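Local coordinates for peptidoglycan-recognition protein LB (Drosophila melanogaster, PDB 7NSZ), which cleaves the amide link between N-acetylmuramoyl residues and L-amino acids in bacterial peptidoglycan, a zinc-dependent amidase reaction that serves innate immunity, at residues 47-52 with 63-68. The protein carries 1 engineered substitution. Sequence-based numbering, arbitrary orientation.
Sequences YMPAVC and RDMQDF
Pro49 packs its ring on Met65 of helix 55-72 and merely brushes Asp64. The contact belongs to the zinc amidase fold of peptidoglycan-recognition proteins, a central mixed sheet with helices packed on it. Residues 47-52 lie in the loop that runs from strand 38-45, which carries the zinc ligand His44, into this same helix. Pro49 is the one residue of 47-52 that touches 63-68; the Cys52-Cys58 disulfide also ties the loop to the helix. A cis peptide bond joins Met48 to Pro49, and Pro49 O is hydrogen-bonded to Ser46 OG.

The tight part is apolar and on the inner side. Pro49 CD sits 3.6 Å from Met65 CG. The proline ring crosses the Met65 chain at a slant, with Pro49 CG 4.2 Å from Met65 CG. Met65 is buried. Its CG stands anti to its own carbonyl carbon (chi1 -68°), beside the backbone N and against the proline; the chain then bends at chi3 (-74°). The side chain lies about 4 Å from that of Phe80, an engineered residue at a position inferred to be essential for coordinating the zinc hydrate. It is about 10 Å from the zinc ion, so the contact is near the metal site but not part of it.

The outer side is looser. Asp64, partly exposed, meets the ring through its methylene, while its carboxylate forms a salt bridge with Lys60. There Asp64 CB stays 4.3 Å from Pro49 CG.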
ATOM      1  N   TYR A  47       4.653   3.835   9.531  1.00 12.17           N
ATOM      2  CA  TYR A  47       5.515   4.317  10.666  1.00 13.83           C
ATOM      3  C   TYR A  47       4.653   4.868  11.810  1.00 15.40           C
ATOM      4  O   TYR A  47       4.689   4.317  12.902  1.00 16.85           O
ATOM      5  CB  TYR A  47       6.604   5.278  10.179  1.00 16.10           C
ATOM      6  CG  TYR A  47       7.425   5.819  11.314  1.00 18.82           C
ATOM      7  CD1 TYR A  47       8.222   4.976  12.076  1.00 23.18           C
ATOM      8  CD2 TYR A  47       7.217   7.112  11.760  1.00 22.45           C
ATOM      9  CE1 TYR A  47       8.873   5.448  13.205  1.00 26.71           C
ATOM     10  CE2 TYR A  47       7.872   7.606  12.882  1.00 26.91           C
ATOM     11  CZ  TYR A  47       8.679   6.755  13.616  1.00 27.06           C
ATOM     12  OH  TYR A  47       9.354   7.233  14.709  1.00 32.16           O
ATOM     13  N   MET A  48       3.913   5.927  11.526  1.00 16.05           N
ATOM     14  CA  MET A  48       2.853   6.469  12.401  0.50 16.73           C
ATOM     15  C   MET A  48       1.671   6.731  11.486  1.00 15.77           C
ATOM     16  O   MET A  48       1.824   7.424  10.482  1.00 16.27           O
ATOM     17  CB  MET A  48       3.293   7.774  13.085  0.50 19.05           C
ATOM     18  CG  MET A  48       4.524   7.598  13.978  0.50 20.75           C
ATOM     19  SD  MET A  48       5.086   9.154  14.767  0.50 28.53           S
ATOM     20  CE  MET A  48       3.927   9.255  16.128  0.50 29.11           C
ATOM     21  N   PRO A  49       0.484   6.150  11.742  1.00 14.84           N
ATOM     22  CA  PRO A  49       0.153   5.375  12.937  1.00 15.62           C
ATOM     23  C   PRO A  49       0.902   4.058  13.140  1.00 14.77           C
ATOM     24  O   PRO A  49       1.431   3.457  12.208  1.00 14.03           O
ATOM     25  CB  PRO A  49      -1.300   4.950  12.719  1.00 16.45           C
ATOM     26  CG  PRO A  49      -1.829   5.819  11.635  1.00 19.78           C
ATOM     27  CD  PRO A  49      -0.655   6.327  10.844  1.00 16.45           C
ATOM     28  N   ALA A  50       0.954   3.638  14.384  1.00 15.57           N
ATOM     29  CA  ALA A  50       1.522   2.347  14.782  1.00 13.97           C
ATOM     30  C   ALA A  50       0.585   1.179  14.434  1.00 13.94           C
ATOM     31  O   ALA A  50      -0.564   1.396  13.994  1.00 15.31           O
ATOM     32  CB  ALA A  50       1.772   2.370  16.272  1.00 15.18           C
ATOM     33  N   VAL A  51       1.038  -0.046  14.627  1.00 13.42           N
ATOM     34  CA  VAL A  51       0.217  -1.250  14.374  1.00 14.54           C
ATOM     35  C   VAL A  51      -1.121  -1.139  15.101  1.00 16.44           C
ATOM     36  O   VAL A  51      -1.206  -0.634  16.207  1.00 18.87           O
ATOM     37  CB  VAL A  51       0.984  -2.512  14.777  1.00 17.18           C
ATOM     38  CG1 VAL A  51       1.278  -2.517  16.280  1.00 17.56           C
ATOM     39  CG2 VAL A  51       0.238  -3.781  14.342  1.00 16.54           C
ATOM     40  N   CYS A  52      -2.164  -1.575  14.415  1.00 15.30           N
ATOM     41  CA  CYS A  52      -3.579  -1.536  14.850  1.00 16.93           C
ATOM     42  C   CYS A  52      -4.058  -2.978  14.891  1.00 16.96           C
ATOM     43  O   CYS A  52      -3.893  -3.702  13.905  1.00 16.50           O
ATOM     44  CB  CYS A  52      -4.388  -0.649  13.903  1.00 16.66           C
ATOM     45  SG  CYS A  52      -4.533  -1.159  12.155  1.00 16.24           S
ATOM     46  N   ARG A  63      -8.232   6.884   8.700  1.00 11.56           N
ATOM     47  CA  ARG A  63      -8.658   8.308   8.754  1.00 11.21           C
ATOM     48  C   ARG A  63      -7.490   9.183   9.170  1.00 11.40           C
ATOM     49  O   ARG A  63      -7.373  10.318   8.654  1.00 12.11           O
ATOM     50  CB  ARG A  63      -9.856   8.481   9.688  1.00 12.15           C
ATOM     51  CG  ARG A  63     -11.105   7.816   9.155  1.00 12.32           C
ATOM     52  CD  ARG A  63     -12.387   8.161   9.917  1.00 13.11           C
ATOM     53  NE  ARG A  63     -12.296   7.846  11.337  1.00 13.27           N
ATOM     54  CZ  ARG A  63     -12.715   6.701  11.854  1.00 14.36           C
ATOM     55  NH1 ARG A  63     -13.092   5.711  11.080  1.00 13.20           N
ATOM     56  NH2 ARG A  63     -12.663   6.508  13.160  1.00 17.12           N
ATOM     57  N   ASP A  64      -6.693   8.756  10.112  1.00 11.51           N
ATOM     58  CA  ASP A  64      -5.528   9.567  10.515  1.00 12.86           C
ATOM     59  C   ASP A  64      -4.579   9.803   9.332  1.00 12.79           C
ATOM     60  O   ASP A  64      -4.027  10.935   9.158  1.00 13.16           O
ATOM     61  CB  ASP A  64      -4.854   8.905  11.715  1.00 14.66           C
ATOM     62  CG  ASP A  64      -5.621   9.028  13.026  1.00 14.54           C
ATOM     63  OD1 ASP A  64      -6.592   9.791  13.083  1.00 19.20           O
ATOM     64  OD2 ASP A  64      -5.254   8.301  13.958  1.00 22.67           O
ATOM     65  N   MET A  65      -4.253   8.782   8.560  1.00 10.80           N
ATOM     66  CA  MET A  65      -3.398   8.966   7.359  1.00 11.03           C
ATOM     67  C   MET A  65      -4.101   9.861   6.360  1.00 11.03           C
ATOM     68  O   MET A  65      -3.418  10.758   5.796  1.00 10.92           O
ATOM     69  CB  MET A  65      -3.052   7.616   6.723  1.00 10.99           C
ATOM     70  CG  MET A  65      -2.139   6.772   7.602  1.00 11.70           C
ATOM     71  SD  MET A  65      -1.535   5.260   6.788  1.00 12.91           S
ATOM     72  CE  MET A  65      -3.025   4.287   6.822  1.00 10.81           C
ATOM     73  N   GLN A  66      -5.367   9.613   6.108  1.00  9.95           N
ATOM     74  CA  GLN A  66      -6.077  10.490   5.147  1.00 10.17           C
ATOM     75  C   GLN A  66      -6.035  11.950   5.613  1.00 11.60           C
ATOM     76  O   GLN A  66      -5.846  12.825   4.750  1.00 11.20           O
ATOM     77  CB  GLN A  66      -7.508  10.040   4.934  1.00 10.27           C
ATOM     78  CG  GLN A  66      -8.153  10.785   3.794  1.00 11.79           C
ATOM     79  CD  GLN A  66      -9.623  10.520   3.623  1.00 11.14           C
ATOM     80  OE1 GLN A  66     -10.350  10.430   4.612  1.00 12.15           O
ATOM     81  NE2 GLN A  66     -10.041  10.425   2.371  1.00 11.86           N
ATOM     82  N   ASP A  67      -6.239  12.174   6.892  1.00 11.87           N
ATOM     83  CA  ASP A  67      -6.252  13.539   7.483  1.00 13.27           C
ATOM     84  C   ASP A  67      -4.875  14.183   7.316  1.00 12.53           C
ATOM     85  O   ASP A  67      -4.741  15.355   6.886  1.00 14.20           O
ATOM     86  CB  ASP A  67      -6.667  13.540   8.942  1.00 13.60           C
ATOM     87  CG  ASP A  67      -8.135  13.226   9.182  1.00 14.69           C
ATOM     88  OD1 ASP A  67      -8.921  13.165   8.210  1.00 15.10           O
ATOM     89  OD2 ASP A  67      -8.458  13.101  10.428  1.00 17.37           O
ATOM     90  N   PHE A  68      -3.818  13.453   7.633  1.00 11.98           N
ATOM     91  CA  PHE A  68      -2.437  13.948   7.455  1.00 13.44           C
ATOM     92  C   PHE A  68      -2.196  14.313   6.007  1.00 12.03           C
ATOM     93  O   PHE A  68      -1.736  15.433   5.707  1.00 13.05           O
ATOM     94  CB  PHE A  68      -1.472  12.883   7.932  1.00 14.76           C
ATOM     95  CG  PHE A  68      -0.007  13.262   7.865  1.00 15.71           C
ATOM     96  CD1 PHE A  68       0.454  14.464   8.392  1.00 17.89           C
ATOM     97  CD2 PHE A  68       0.920  12.391   7.320  1.00 17.47           C
ATOM     98  CE1 PHE A  68       1.806  14.786   8.344  1.00 19.90           C
ATOM     99  CE2 PHE A  68       2.277  12.698   7.287  1.00 18.35           C
ATOM    100  CZ  PHE A  68       2.705  13.899   7.801  1.00 19.41           C
TER